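Side-chain contacts in protein translation elongation factor 1A (Methanosarcina mazei, PDB 3WND), which binds guanine nucleotide and, in its GTP-bound form, cysteinyl-tRNA(Cys), and is related to the elongation factors SelB and EF-Tu: residues K224-F228 / P229-D233; L304-G307 / L308-E311. One frame throughout, in Å; residues are numbered along the deposited sequence.

Contact 1. Residues K224-F228 / P229-D233; sequences KTKIF and PLDRD
Phe228 and Pro229 are joined by a cis peptide bond, which starts the turn of this tight beta hairpin. Leu230 rests its CD1 against CG2 of Ile227, 4.2 Å away. With a positive phi (59°), Asp231 lies with Arg232 across from Ile227 in a G1 beta bulge. Ile227 O accepts a hydrogen bond from Arg232 N at 3.1 Å and a weak hydrogen bond from Asp231 N. Asp231 CG stands anti to the backbone N (chi1 -163°), which puts the carboxylate alongside the Phe228 ring and near Lys226 NZ. Asp231 CG is 3.6 Å from Phe228 CE2, and the planes are 37° apart. Asp231 OD1 uses the syn lone pair to take Lys226 NZ in a salt bridge of 3.0 Å. The extended Lys226 chain runs beside Asp231 and Asp233 to reach it. Replacing Lys226 with an alanine is likely to leave the Asp231 carboxylate without its charged mate and freer to turn. Ile227 N donates a hydrogen bond to Arg232 O at 2.9 Å, and Arg232 NE hydrogen-bonds to Asn261 O. Asp233 OD1 is bridged by a water to Thr225 O. Strand 224-228 also pairs with strand 272-274, and Phe228 packs on Val279 of strand 278-280.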
loop_
_atom_site.group_PDB
_atom_site.type_symbol
_atom_site.label_atom_id
_atom_site.label_comp_id
_atom_site.label_asym_id
_atom_site.label_seq_id
_atom_site.Cartn_x
_atom_site.Cartn_y
_atom_site.Cartn_z
ATOM N N LYS A 224 -18.351 17.993 6.992
ATOM C CA LYS A 224 -18.516 17.579 8.349
ATOM C C LYS A 224 -18.689 16.076 8.284
ATOM O O LYS A 224 -19.598 15.571 7.614
ATOM C CB LYS A 224 -19.770 18.272 8.896
ATOM C CG LYS A 224 -19.622 19.837 8.966
ATOM C CD LYS A 224 -20.751 20.456 9.832
ATOM C CE LYS A 224 -20.206 20.934 11.189
ATOM N NZ LYS A 224 -19.052 21.886 11.070
ATOM N N THR A 225 -17.800 15.336 8.963
ATOM C CA THR A 225 -17.767 13.883 8.767
ATOM C C THR A 225 -17.257 13.341 10.037
ATOM O O THR A 225 -17.438 14.019 11.093
ATOM C CB THR A 225 -16.958 13.541 7.493
ATOM O OG1 THR A 225 -16.989 12.145 7.239
ATOM C CG2 THR A 225 -15.523 14.097 7.531
ATOM N N LYS A 226 -16.693 12.126 10.031
ATOM C CA LYS A 226 -16.232 11.483 11.297
ATOM C C LYS A 226 -14.839 10.880 11.152
ATOM O O LYS A 226 -14.349 10.750 10.028
ATOM C CB LYS A 226 -17.151 10.378 11.752
ATOM C CG LYS A 226 -18.562 10.876 12.218
ATOM C CD LYS A 226 -19.348 9.680 12.841
ATOM C CE LYS A 226 -20.693 10.107 13.445
ATOM N NZ LYS A 226 -21.157 9.001 14.340
ATOM N N ILE A 227 -14.211 10.558 12.288
ATOM C CA ILE A 227 -12.969 9.827 12.240
ATOM C C ILE A 227 -13.153 8.565 13.061
ATOM O O ILE A 227 -13.693 8.672 14.215
ATOM C CB ILE A 227 -11.772 10.701 12.666
ATOM C CG1 ILE A 227 -10.403 9.977 12.420
ATOM C CG2 ILE A 227 -11.940 11.239 14.101
ATOM C CD1 ILE A 227 -9.263 10.983 12.478
ATOM N N PHE A 228 -12.617 7.470 12.548
ATOM C CA PHE A 228 -12.723 6.142 13.184
ATOM C C PHE A 228 -11.328 5.575 13.319
ATOM O O PHE A 228 -10.482 5.877 12.478
ATOM C CB PHE A 228 -13.546 5.198 12.267
ATOM C CG PHE A 228 -14.964 5.605 12.174
ATOM C CD1 PHE A 228 -15.372 6.413 11.164
ATOM C CD2 PHE A 228 -15.879 5.144 13.113
ATOM C CE1 PHE A 228 -16.692 6.864 11.073
ATOM C CE2 PHE A 228 -17.181 5.566 13.070
ATOM C CZ PHE A 228 -17.598 6.411 12.026
ATOM N N PRO A 229 -11.101 4.722 14.339
ATOM C CA PRO A 229 -12.104 4.095 15.205
ATOM C C PRO A 229 -12.548 4.969 16.423
ATOM O O PRO A 229 -13.412 4.535 17.190
ATOM C CB PRO A 229 -11.363 2.845 15.743
ATOM C CG PRO A 229 -9.911 3.334 15.785
ATOM C CD PRO A 229 -9.761 4.165 14.537
ATOM N N LEU A 230 -12.078 6.224 16.514
ATOM C CA LEU A 230 -12.566 7.164 17.613
ATOM C C LEU A 230 -14.078 7.342 17.606
ATOM O O LEU A 230 -14.718 7.393 18.656
ATOM C CB LEU A 230 -11.935 8.512 17.384
ATOM C CG LEU A 230 -10.592 8.687 18.020
ATOM C CD1 LEU A 230 -10.261 10.175 17.842
ATOM C CD2 LEU A 230 -10.703 8.298 19.476
ATOM N N ASP A 231 -14.680 7.356 16.418
ATOM C CA ASP A 231 -16.092 7.660 16.205
ATOM C C ASP A 231 -16.403 9.065 16.743
ATOM O O ASP A 231 -17.284 9.297 17.567
ATOM C CB ASP A 231 -16.962 6.580 16.806
ATOM C CG ASP A 231 -18.411 6.593 16.275
ATOM O OD1 ASP A 231 -18.834 7.555 15.573
ATOM O OD2 ASP A 231 -19.145 5.648 16.595
ATOM N N ARG A 232 -15.691 10.018 16.191
ATOM C CA ARG A 232 -15.815 11.386 16.624
ATOM C C ARG A 232 -16.207 12.279 15.436
ATOM O O ARG A 232 -15.631 12.147 14.317
ATOM C CB ARG A 232 -14.497 11.798 17.302
ATOM C CG ARG A 232 -14.442 13.236 17.848
ATOM C CD ARG A 232 -13.191 13.449 18.716
ATOM N NE ARG A 232 -13.179 14.792 19.267
ATOM C CZ ARG A 232 -13.716 15.117 20.438
ATOM N NH1 ARG A 232 -14.307 14.163 21.171
ATOM N NH2 ARG A 232 -13.702 16.406 20.880
ATOM N N ASP A 233 -17.124 13.227 15.641
ATOM C CA ASP A 233 -17.384 14.201 14.584
ATOM C C ASP A 233 -16.223 15.185 14.324
ATOM O O ASP A 233 -15.565 15.628 15.273
ATOM C CB ASP A 233 -18.558 15.041 15.005
ATOM C CG ASP A 233 -19.822 14.210 15.172
ATOM O OD1 ASP A 233 -20.155 13.487 14.203
ATOM O OD2 ASP A 233 -20.433 14.270 16.218
HETATM O O HOH W 1 -19.902 14.958 11.583
#

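Contact 2. Residues L304-G307 / L308-E311; sequences LFVG and LQSE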
loop_
_atom_site.group_PDB
_atom_site.type_symbol
_atom_site.label_atom_id
_atom_site.label_comp_id
_atom_site.label_asym_id
_atom_site.label_seq_id
_atom_site.Cartn_x
_atom_site.Cartn_y
_atom_site.Cartn_z
ATOM N N LEU A 304 -2.507 -9.148 12.144
ATOM C CA LEU A 304 -3.562 -8.779 11.213
ATOM C C LEU A 304 -3.301 -7.376 10.645
ATOM O O LEU A 304 -2.958 -6.415 11.385
ATOM C CB LEU A 304 -4.927 -8.799 11.950
ATOM C CG LEU A 304 -6.203 -8.366 11.203
ATOM C CD1 LEU A 304 -7.414 -9.055 11.806
ATOM C CD2 LEU A 304 -6.370 -6.826 11.277
ATOM N N PHE A 305 -3.432 -7.263 9.342
ATOM C CA PHE A 305 -3.363 -5.948 8.668
ATOM C C PHE A 305 -4.669 -5.681 7.932
ATOM O O PHE A 305 -5.179 -6.516 7.208
ATOM C CB PHE A 305 -2.296 -6.061 7.554
ATOM C CG PHE A 305 -0.915 -6.308 8.078
ATOM C CD1 PHE A 305 -0.042 -5.269 8.302
ATOM C CD2 PHE A 305 -0.541 -7.606 8.440
ATOM C CE1 PHE A 305 1.226 -5.534 8.887
ATOM C CE2 PHE A 305 0.733 -7.870 8.973
ATOM C CZ PHE A 305 1.594 -6.863 9.214
ATOM N N VAL A 306 -5.249 -4.491 8.167
ATOM C CA VAL A 306 -6.421 -4.074 7.420
ATOM C C VAL A 306 -6.267 -2.585 7.266
ATOM O O VAL A 306 -5.941 -1.876 8.215
ATOM C CB VAL A 306 -7.765 -4.517 8.052
ATOM C CG1 VAL A 306 -7.979 -3.827 9.397
ATOM C CG2 VAL A 306 -8.956 -4.267 7.085
ATOM N N GLY A 307 -6.478 -2.085 6.034
ATOM C CA GLY A 307 -6.188 -0.677 5.781
ATOM C C GLY A 307 -4.723 -0.383 6.153
ATOM O O GLY A 307 -3.802 -1.120 5.717
ATOM N N LEU A 308 -4.513 0.668 6.980
ATOM C CA LEU A 308 -3.153 1.001 7.408
ATOM C C LEU A 308 -2.963 0.640 8.887
ATOM O O LEU A 308 -2.108 1.224 9.591
ATOM C CB LEU A 308 -2.860 2.489 7.134
ATOM C CG LEU A 308 -3.191 2.942 5.707
ATOM C CD1 LEU A 308 -2.744 4.385 5.625
ATOM C CD2 LEU A 308 -2.474 2.116 4.612
ATOM N N GLN A 309 -3.773 -0.320 9.333
ATOM C CA GLN A 309 -3.686 -0.813 10.753
ATOM C C GLN A 309 -2.964 -2.180 10.770
ATOM O O GLN A 309 -3.018 -2.971 9.804
ATOM C CB GLN A 309 -5.081 -0.913 11.328
ATOM C CG GLN A 309 -5.774 0.410 11.441
ATOM C CD GLN A 309 -7.324 0.251 11.476
ATOM O OE1 GLN A 309 -7.996 0.712 12.419
ATOM N NE2 GLN A 309 -7.894 -0.351 10.421
ATOM N N SER A 310 -2.291 -2.476 11.895
ATOM C CA SER A 310 -1.615 -3.750 12.014
ATOM C C SER A 310 -1.515 -4.119 13.465
ATOM O O SER A 310 -0.810 -3.409 14.218
ATOM C CB SER A 310 -0.195 -3.677 11.429
ATOM O OG SER A 310 0.555 -2.581 11.973
ATOM N N GLU A 311 -2.134 -5.241 13.871
ATOM C CA GLU A 311 -2.134 -5.601 15.308
ATOM C C GLU A 311 -2.075 -7.107 15.455
ATOM O O GLU A 311 -2.604 -7.845 14.562
ATOM C CB GLU A 311 -3.437 -5.090 15.868
ATOM C CG GLU A 311 -3.585 -3.532 15.819
ATOM C CD GLU A 311 -2.468 -2.695 16.515
ATOM O OE1 GLU A 311 -1.702 -3.224 17.349
ATOM O OE2 GLU A 311 -2.321 -1.440 16.265
HETATM O O HOH W 2 -1.974 -2.511 7.454
#
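Val306 O is gripped twice by Gln309. The backbone N of Gln309 hydrogen-bonds to it at 2.9 Å, closing a type II' beta turn from Val306 to Gln309. Gln309 NE2 adds a weak but straight hydrogen bond to the same oxygen, 3.3 Å long with an angle of 170° at the hydrogen. With CG anti to its carbonyl carbon (chi1 -64°) and the chain extended beyond it, the Gln309 side chain runs along Val306 on the same face and sets NE2 beside Val306 O and CG1. The stronger hydrogen bond of Gln309 NE2 goes to Ala345 O of strand 343-346. Gly307 takes the second place of the turn with positive phi (56°), a backbone shape that suits a residue without a side chain. Past the turn, Leu304 and Glu311 form a hydrogen-bonded pair, with Leu304 N to Glu311 O at 2.7 Å. On the face that carries Phe305 and Ser310, Ser310 CB sits 3.5 Å from both CD1 and CE1 of the Phe305 ring. A water donates to Gly307 O and Gln309 O and lies at the ring edge, in its plane. Leu308 packs on helix 74-83, and Glu311 OE2 makes a salt bridge with Lys342. Val306 O, Gly307 O and Gln309 O each have two partners, Asn82 ND2 being the second on Gly307 O. The two hydrogen bonds of NE2 probably fix the rotation of the amide.

Contact 1 comes first along the chain and closes before contact 2 opens. Both are tight beta hairpins, but belong to two different antiparallel sheets. Residues 224-233 join strands 224-228 and 232-241 of one sheet; residues 304-311 join strands 301-306 and 309-320 of the other. Their centres are about 18 Å apart and their nearest atoms about 4 Å. Contact 2 is buried and meets helix 74-83, its centre about 11 Å from the centre of the chain, against about 23 Å for contact 1. Both lie away from the GDP-binding residues. The arrangement is consistent with the SelB-like plan, in which beta domains follow a nucleotide-binding domain, and contact 2 lies where the last sheet meets that domain.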